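Local coordinates for putative uncharacterized protein Ta1305 (Thermoplasma acidophilum, PDB 4RKS) that phosphorylates (R)-mevalonate at its 3-hydroxyl with ATP, giving mevalonate 3-phosphate in an alternative mevalonate pathway of extreme acidophiles, at residues A132-A137 with N152-V157; G168-W173 with A179-I184. All blocks are in the same frame, centred on the assembly; numbering follows the deposited sequence.

Interaction 1: A132-A137 with N152-V157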
ATOM      1  N   ALA A 132      -0.090   0.404  -9.103  1.00 22.32           N
ATOM      2  CA  ALA A 132      -1.398   0.982  -9.389  1.00 21.36           C
ATOM      3  C   ALA A 132      -1.321   2.063 -10.483  1.00 22.10           C
ATOM      4  O   ALA A 132      -2.229   2.177 -11.314  1.00 17.59           O
ATOM      5  CB  ALA A 132      -2.002   1.544  -8.113  1.00 18.28           C
ATOM      6  N   SER A 133      -0.231   2.836 -10.505  1.00 16.46           N
ATOM      7  CA  SER A 133      -0.114   3.926 -11.480  1.00 24.71           C
ATOM      8  C   SER A 133       0.016   3.349 -12.879  1.00 20.54           C
ATOM      9  O   SER A 133      -0.480   3.931 -13.856  1.00 21.14           O
ATOM     10  CB  SER A 133       1.075   4.849 -11.176  1.00 21.55           C
ATOM     11  OG  SER A 133       2.297   4.159 -11.324  1.00 28.53           O
ATOM     12  N   ILE A 134       0.693   2.210 -12.982  1.00 20.57           N
ATOM     13  CA  ILE A 134       0.723   1.486 -14.243  1.00 19.79           C
ATOM     14  C   ILE A 134      -0.687   1.111 -14.665  1.00 19.12           C
ATOM     15  O   ILE A 134      -1.073   1.332 -15.812  1.00 23.04           O
ATOM     16  CB  ILE A 134       1.573   0.223 -14.157  1.00 23.67           C
ATOM     17  CG1 ILE A 134       3.019   0.596 -13.835  1.00 25.15           C
ATOM     18  CG2 ILE A 134       1.523  -0.535 -15.476  1.00 22.07           C
ATOM     19  CD1 ILE A 134       3.893  -0.580 -13.637  1.00 22.64           C
ATOM     20  N   GLY A 135      -1.458   0.547 -13.741  1.00 19.37           N
ATOM     21  CA  GLY A 135      -2.851   0.220 -14.038  1.00 25.54           C
ATOM     22  C   GLY A 135      -3.683   1.407 -14.511  1.00 22.75           C
ATOM     23  O   GLY A 135      -4.452   1.304 -15.470  1.00 23.25           O
ATOM     24  N   ALA A 136      -3.521   2.545 -13.845  1.00 22.52           N
ATOM     25  CA  ALA A 136      -4.269   3.749 -14.195  1.00 16.78           C
ATOM     26  C   ALA A 136      -3.876   4.237 -15.568  1.00 16.74           C
ATOM     27  O   ALA A 136      -4.694   4.765 -16.277  1.00 16.87           O
ATOM     28  CB  ALA A 136      -4.040   4.869 -13.162  1.00 16.42           C
ATOM     29  N   ALA A 137      -2.609   4.090 -15.932  1.00 17.92           N
ATOM     30  CA  ALA A 137      -2.171   4.507 -17.273  1.00 23.44           C
ATOM     31  C   ALA A 137      -2.813   3.637 -18.376  1.00 24.89           C
ATOM     32  O   ALA A 137      -3.257   4.143 -19.401  1.00 22.85           O
ATOM     33  CB  ALA A 137      -0.649   4.457 -17.368  1.00 20.00           C
ATOM     34  N   ASN A 152      -5.224  -7.978 -11.217  1.00 21.09           N
ATOM     35  CA  ASN A 152      -4.614  -9.315 -11.143  1.00 24.35           C
ATOM     36  C   ASN A 152      -3.213  -9.316 -11.749  1.00 25.01           C
ATOM     37  O   ASN A 152      -2.290  -9.899 -11.181  1.00 25.99           O
ATOM     38  CB  ASN A 152      -5.493 -10.358 -11.847  1.00 26.28           C
ATOM     39  CG  ASN A 152      -6.755 -10.693 -11.063  1.00 27.70           C
ATOM     40  OD1 ASN A 152      -6.744 -10.734  -9.836  1.00 32.18           O
ATOM     41  ND2 ASN A 152      -7.852 -10.945 -11.776  1.00 28.17           N
ATOM     42  N   ASP A 153      -3.061  -8.631 -12.884  1.00 25.96           N
ATOM     43  CA  ASP A 153      -1.768  -8.484 -13.550  1.00 24.99           C
ATOM     44  C   ASP A 153      -0.797  -7.570 -12.789  1.00 27.22           C
ATOM     45  O   ASP A 153       0.420  -7.783 -12.831  1.00 26.17           O
ATOM     46  CB  ASP A 153      -1.955  -7.949 -14.976  1.00 20.17           C
ATOM     47  CG  ASP A 153      -2.823  -8.871 -15.846  1.00 31.12           C
ATOM     48  OD1 ASP A 153      -2.589 -10.097 -15.837  1.00 30.28           O
ATOM     49  OD2 ASP A 153      -3.748  -8.366 -16.524  1.00 32.90           O
ATOM     50  N   LEU A 154      -1.325  -6.568 -12.085  1.00 23.57           N
ATOM     51  CA  LEU A 154      -0.467  -5.615 -11.390  1.00 23.47           C
ATOM     52  C   LEU A 154       0.228  -6.208 -10.164  1.00 24.95           C
ATOM     53  O   LEU A 154       1.207  -5.647  -9.684  1.00 26.71           O
ATOM     54  CB  LEU A 154      -1.257  -4.382 -10.946  1.00 19.47           C
ATOM     55  CG  LEU A 154      -1.953  -3.550 -12.023  1.00 28.13           C
ATOM     56  CD1 LEU A 154      -2.693  -2.389 -11.358  1.00 18.83           C
ATOM     57  CD2 LEU A 154      -0.980  -3.061 -13.095  1.00 26.91           C
ATOM     58  N   ARG A 155      -0.282  -7.316  -9.638  1.00 24.34           N
ATOM     59  CA  ARG A 155       0.262  -7.840  -8.382  1.00 30.72           C
ATOM     60  C   ARG A 155       1.674  -8.386  -8.550  1.00 31.78           C
ATOM     61  O   ARG A 155       2.430  -8.470  -7.575  1.00 31.88           O
ATOM     62  CB  ARG A 155      -0.666  -8.911  -7.790  1.00 26.60           C
ATOM     63  CG  ARG A 155      -1.932  -8.308  -7.203  1.00 23.84           C
ATOM     64  CD  ARG A 155      -2.734  -9.277  -6.323  1.00 27.70           C
ATOM     65  NE  ARG A 155      -4.103  -8.790  -6.192  1.00 28.04           N
ATOM     66  CZ  ARG A 155      -5.094  -9.221  -6.956  1.00 27.06           C
ATOM     67  NH1 ARG A 155      -4.858 -10.173  -7.845  1.00 31.83           N
ATOM     68  NH2 ARG A 155      -6.311  -8.727  -6.824  1.00 26.85           N
ATOM     69  N   ALA A 156       2.039  -8.716  -9.788  1.00 29.95           N
ATOM     70  CA  ALA A 156       3.382  -9.180 -10.094  1.00 35.24           C
ATOM     71  C   ALA A 156       4.381  -8.068  -9.827  1.00 35.62           C
ATOM     72  O   ALA A 156       5.541  -8.316  -9.526  1.00 32.44           O
ATOM     73  CB  ALA A 156       3.476  -9.650 -11.549  1.00 35.78           C
ATOM     74  N   VAL A 157       3.912  -6.833  -9.946  1.00 32.22           N
ATOM     75  CA  VAL A 157       4.725  -5.683  -9.651  1.00 31.00           C
ATOM     76  C   VAL A 157       4.714  -5.418  -8.140  1.00 38.21           C
ATOM     77  O   VAL A 157       5.755  -5.176  -7.543  1.00 38.83           O
ATOM     78  CB  VAL A 157       4.226  -4.459 -10.433  1.00 29.88           C
ATOM     79  CG1 VAL A 157       5.041  -3.224 -10.079  1.00 27.49           C
ATOM     80  CG2 VAL A 157       4.302  -4.755 -11.933  1.00 31.51           C
TER
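Leu154 meets helix 128-141 at Gly135, where the lack of a side chain lets a branched leucine lie directly against the backbone. The contact illustrates how one residue can join two helices, and its crossing interactions are all apolar. CD1 of Leu154 comes to 3.7 Å from CA of Gly135, and CD2 lies at the same 3.7 Å from N of Gly135, so both methyls rest on the N-CA bond of Gly135. There is no room for a side chain here: a CB built on Gly135 would fall 2.6 Å from CD1 of Leu154. Around this centre the fit is looser, with CA of Ala132 4.1 Å from CD1 of Leu154 and CG2 of Ile134 4.3 Å from CD2. Leu154 carries CG anti to its own carbonyl carbon (chi1 -60°), which sends the fork toward the helix.

The polar groups of both segments find their partners elsewhere than across this contact. Arg155 NH1 donates to Asn152 OD1 over 2.8 Å, in the plane of both groups and on a lone pair of the amide oxygen, while its NH2 forms a salt bridge with Glu151. On the other helix, Ser133 faces strand 24-34, and its carbonyl oxygen accepts a bond from Ser27.

Helix 128-141 starts just after the ATP-binding residues Ser124 to Ser127, and the side chain of Ile134 approaches that of ATP-binding Tyr115 to about 4 Å. Since the interface has dispersion and close fit but no directional bonds, its fit probably rests on shape, the bare glycine backbone making room for the leucine methyls.

Interaction 2: G168-W173 with A179-I184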
ATOM      1  N   GLY A 168      -8.940   5.068  -0.896  1.00 19.37           N
ATOM      2  CA  GLY A 168      -9.680   4.979   0.352  1.00 16.81           C
ATOM      3  C   GLY A 168      -9.357   3.747   1.180  1.00 17.00           C
ATOM      4  O   GLY A 168      -8.210   3.277   1.223  1.00 19.34           O
ATOM      5  N   LEU A 169     -10.368   3.231   1.869  1.00 17.27           N
ATOM      6  CA  LEU A 169     -10.227   1.991   2.615  1.00 17.50           C
ATOM      7  C   LEU A 169     -10.715   0.853   1.743  1.00 17.47           C
ATOM      8  O   LEU A 169     -11.819   0.917   1.217  1.00 18.97           O
ATOM      9  CB  LEU A 169     -11.026   2.025   3.915  1.00 17.89           C
ATOM     10  CG  LEU A 169     -11.146   0.731   4.714  1.00 21.45           C
ATOM     11  CD1 LEU A 169      -9.777   0.294   5.216  1.00 21.15           C
ATOM     12  CD2 LEU A 169     -12.143   0.911   5.887  1.00 18.65           C
ATOM     13  N   THR A 170      -9.884  -0.173   1.588  1.00 20.61           N
ATOM     14  CA  THR A 170     -10.245  -1.325   0.781  1.00 20.17           C
ATOM     15  C   THR A 170     -10.045  -2.604   1.568  1.00 20.62           C
ATOM     16  O   THR A 170      -9.317  -2.627   2.575  1.00 19.03           O
ATOM     17  CB  THR A 170      -9.406  -1.415  -0.508  1.00 17.53           C
ATOM     18  OG1 THR A 170      -8.017  -1.444  -0.161  1.00 19.18           O
ATOM     19  CG2 THR A 170      -9.711  -0.233  -1.447  1.00 16.97           C
ATOM     20  N   ILE A 171     -10.726  -3.650   1.115  1.00 20.32           N
ATOM     21  CA  ILE A 171     -10.468  -5.004   1.547  1.00 19.46           C
ATOM     22  C   ILE A 171     -10.102  -5.808   0.311  1.00 19.98           C
ATOM     23  O   ILE A 171     -10.749  -5.686  -0.724  1.00 17.90           O
ATOM     24  CB  ILE A 171     -11.689  -5.645   2.246  1.00 18.50           C
ATOM     25  CG1 ILE A 171     -11.916  -5.035   3.626  1.00 18.74           C
ATOM     26  CG2 ILE A 171     -11.525  -7.165   2.344  1.00 18.77           C
ATOM     27  CD1 ILE A 171     -13.236  -5.420   4.212  1.00 20.36           C
ATOM     28  N   THR A 172      -9.051  -6.612   0.401  1.00 19.51           N
ATOM     29  CA  THR A 172      -8.723  -7.500  -0.695  1.00 22.23           C
ATOM     30  C   THR A 172      -8.937  -8.924  -0.216  1.00 24.03           C
ATOM     31  O   THR A 172      -8.115  -9.458   0.532  1.00 23.57           O
ATOM     32  CB  THR A 172      -7.298  -7.298  -1.188  1.00 22.99           C
ATOM     33  OG1 THR A 172      -7.174  -5.964  -1.684  1.00 22.13           O
ATOM     34  CG2 THR A 172      -6.961  -8.291  -2.321  1.00 19.74           C
ATOM     35  N   TRP A 173     -10.083  -9.491  -0.597  1.00 26.45           N
ATOM     36  CA  TRP A 173     -10.446 -10.879  -0.274  1.00 27.16           C
ATOM     37  C   TRP A 173      -9.554 -11.828  -1.050  1.00 23.49           C
ATOM     38  O   TRP A 173      -9.257 -11.570  -2.205  1.00 26.30           O
ATOM     39  CB  TRP A 173     -11.921 -11.166  -0.619  1.00 19.07           C
ATOM     40  CG  TRP A 173     -12.892 -10.167  -0.032  1.00 24.60           C
ATOM     41  CD1 TRP A 173     -13.443  -9.085  -0.664  1.00 25.31           C
ATOM     42  CD2 TRP A 173     -13.391 -10.142   1.310  1.00 27.69           C
ATOM     43  NE1 TRP A 173     -14.269  -8.406   0.193  1.00 28.86           N
ATOM     44  CE2 TRP A 173     -14.246  -9.023   1.416  1.00 29.12           C
ATOM     45  CE3 TRP A 173     -13.192 -10.951   2.434  1.00 23.79           C
ATOM     46  CZ2 TRP A 173     -14.911  -8.700   2.597  1.00 28.10           C
ATOM     47  CZ3 TRP A 173     -13.852 -10.632   3.606  1.00 28.99           C
ATOM     48  CH2 TRP A 173     -14.700  -9.510   3.681  1.00 27.77           C
ATOM     49  N   ALA A 179      -8.084 -13.423  -5.925  1.00 19.02           N
ATOM     50  CA  ALA A 179      -8.143 -12.264  -5.033  1.00 21.61           C
ATOM     51  C   ALA A 179      -8.971 -11.152  -5.665  1.00 24.89           C
ATOM     52  O   ALA A 179      -8.960 -10.946  -6.898  1.00 21.05           O
ATOM     53  CB  ALA A 179      -6.740 -11.767  -4.690  1.00 20.37           C
ATOM     54  N   TYR A 180      -9.694 -10.430  -4.819  1.00 18.60           N
ATOM     55  CA  TYR A 180     -10.587  -9.390  -5.298  1.00 18.16           C
ATOM     56  C   TYR A 180     -10.656  -8.197  -4.327  1.00 22.72           C
ATOM     57  O   TYR A 180     -10.971  -8.361  -3.149  1.00 21.85           O
ATOM     58  CB  TYR A 180     -11.985  -9.987  -5.539  1.00 29.65           C
ATOM     59  CG  TYR A 180     -12.967  -9.008  -6.143  1.00 28.99           C
ATOM     60  CD1 TYR A 180     -13.745  -8.185  -5.333  1.00 28.94           C
ATOM     61  CD2 TYR A 180     -13.102  -8.892  -7.524  1.00 26.15           C
ATOM     62  CE1 TYR A 180     -14.639  -7.272  -5.883  1.00 33.06           C
ATOM     63  CE2 TYR A 180     -13.997  -7.987  -8.086  1.00 25.51           C
ATOM     64  CZ  TYR A 180     -14.760  -7.179  -7.262  1.00 33.40           C
ATOM     65  OH  TYR A 180     -15.648  -6.280  -7.811  1.00 32.70           O
ATOM     66  N   THR A 181     -10.359  -6.994  -4.829  1.00 22.67           N
ATOM     67  CA  THR A 181     -10.301  -5.794  -3.982  1.00 18.99           C
ATOM     68  C   THR A 181     -11.607  -4.998  -4.081  1.00 22.11           C
ATOM     69  O   THR A 181     -12.082  -4.690  -5.169  1.00 23.50           O
ATOM     70  CB  THR A 181      -9.123  -4.880  -4.350  1.00 24.62           C
ATOM     71  OG1 THR A 181      -7.887  -5.556  -4.089  1.00 26.26           O
ATOM     72  CG2 THR A 181      -9.169  -3.570  -3.537  1.00 19.18           C
ATOM     73  N   GLU A 182     -12.168  -4.669  -2.927  1.00 20.19           N
ATOM     74  CA  GLU A 182     -13.438  -3.963  -2.837  1.00 24.95           C
ATOM     75  C   GLU A 182     -13.259  -2.638  -2.079  1.00 23.24           C
ATOM     76  O   GLU A 182     -12.600  -2.605  -1.037  1.00 21.72           O
ATOM     77  CB  GLU A 182     -14.476  -4.861  -2.129  1.00 25.79           C
ATOM     78  CG  GLU A 182     -15.722  -4.145  -1.626  1.00 29.70           C
ATOM     79  CD  GLU A 182     -16.679  -5.046  -0.828  1.00 32.66           C
ATOM     80  OE1 GLU A 182     -16.273  -6.132  -0.339  1.00 27.33           O
ATOM     81  OE2 GLU A 182     -17.852  -4.643  -0.681  1.00 36.48           O
ATOM     82  N   LYS A 183     -13.855  -1.562  -2.593  1.00 25.46           N
ATOM     83  CA  LYS A 183     -13.848  -0.273  -1.904  1.00 27.36           C
ATOM     84  C   LYS A 183     -14.874  -0.280  -0.787  1.00 26.07           C
ATOM     85  O   LYS A 183     -16.046  -0.550  -1.030  1.00 19.86           O
ATOM     86  CB  LYS A 183     -14.152   0.865  -2.874  1.00 28.90           C
ATOM     87  CG  LYS A 183     -13.057   1.107  -3.880  1.00 33.52           C
ATOM     88  CD  LYS A 183     -13.624   1.509  -5.237  1.00 41.18           C
ATOM     89  CE  LYS A 183     -14.216   2.901  -5.193  1.00 48.61           C
ATOM     90  NZ  LYS A 183     -14.567   3.382  -6.557  1.00 48.67           N
ATOM     91  N   ILE A 184     -14.436   0.049   0.425  1.00 19.54           N
ATOM     92  CA  ILE A 184     -15.283  -0.070   1.611  1.00 19.77           C
ATOM     93  C   ILE A 184     -15.728   1.289   2.150  1.00 18.36           C
ATOM     94  O   ILE A 184     -16.880   1.455   2.557  1.00 22.91           O
ATOM     95  CB  ILE A 184     -14.538  -0.857   2.727  1.00 24.29           C
ATOM     96  CG1 ILE A 184     -14.172  -2.260   2.234  1.00 26.58           C
ATOM     97  CG2 ILE A 184     -15.372  -0.964   3.952  1.00 22.38           C
ATOM     98  CD1 ILE A 184     -15.374  -3.122   1.872  1.00 23.25           C
TER
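Trp173 and Glu182 join the two strands through their side chains as well as by pairing of the backbones, and the tryptophan can be traced outward from its root. CB sits 3.9 Å from the carbonyl oxygen of Tyr180. With CG anti to the residue's own carbonyl carbon (chi1 -52°), the indole folds back along the ladder, and CD1 comes to 3.6 Å from that same Tyr180 O. Next on the rim, NE1 donates to OE1 of Glu182 over 3.1 Å, nearly straight (167°), with the acceptor at the ring edge and close to its plane; carboxylate and ring planes stand 45° apart. One face of the indole is covered by CG2 of Ile171, 3.4 Å above its centre. His232 also meets the ring, and Glu182 gives its other oxygen to a salt bridge with Lys235, so the carboxylate is held from two directions. Were Trp173 replaced by an alanine, Glu182 OE1 would probably lose its indole donor and the CG2 methyl of Ile171 its aromatic cover.

In the backbone ladder Ile171 and Glu182 form a hydrogen-bonded pair, with N of Glu182 2.8 Å from O of Ile171. Trp173 and Tyr180 form the next such pair, in which Trp173 N reaches Tyr180 O by a more bent bond. Beyond, CG1 of Ile171 touches CG1 of Ile184 at 3.8 Å, toward helix 220-238. The other face carries Thr170, Thr172 and Thr181, where CB of Thr170 lies 3.7 Å from CG2 of Thr181; Thr170 also touches substrate-binding Arg163 of helix 161-166. Strand 53-59 flanks 169-174 on its far side. This is an antiparallel beta hairpin, lying in the N-terminal domain of a GHMP kinase.

Along the chain the two contacts come in series: interaction 1 is complete before interaction 2 opens, and both belong to the Diphosphomevalonate decarboxylase-like N-terminal domain. Their centres lie 15 Å apart, yet they touch where Arg155 packs on the first residues of strand 179-185, its NH2 3.5 Å from O of Ala179. Glu151, the salt-bridge partner of Arg155 in interaction 1, also hydrogen-bonds to Thr181. Helix 161-166, which runs between them in sequence, is touched by Ala132 and Leu154 of interaction 1 and by Thr170 and Thr181 of interaction 2. It carries substrate-binding Arg163, so helix packing beside the ATP site and the hairpin adjoin the same active-site element.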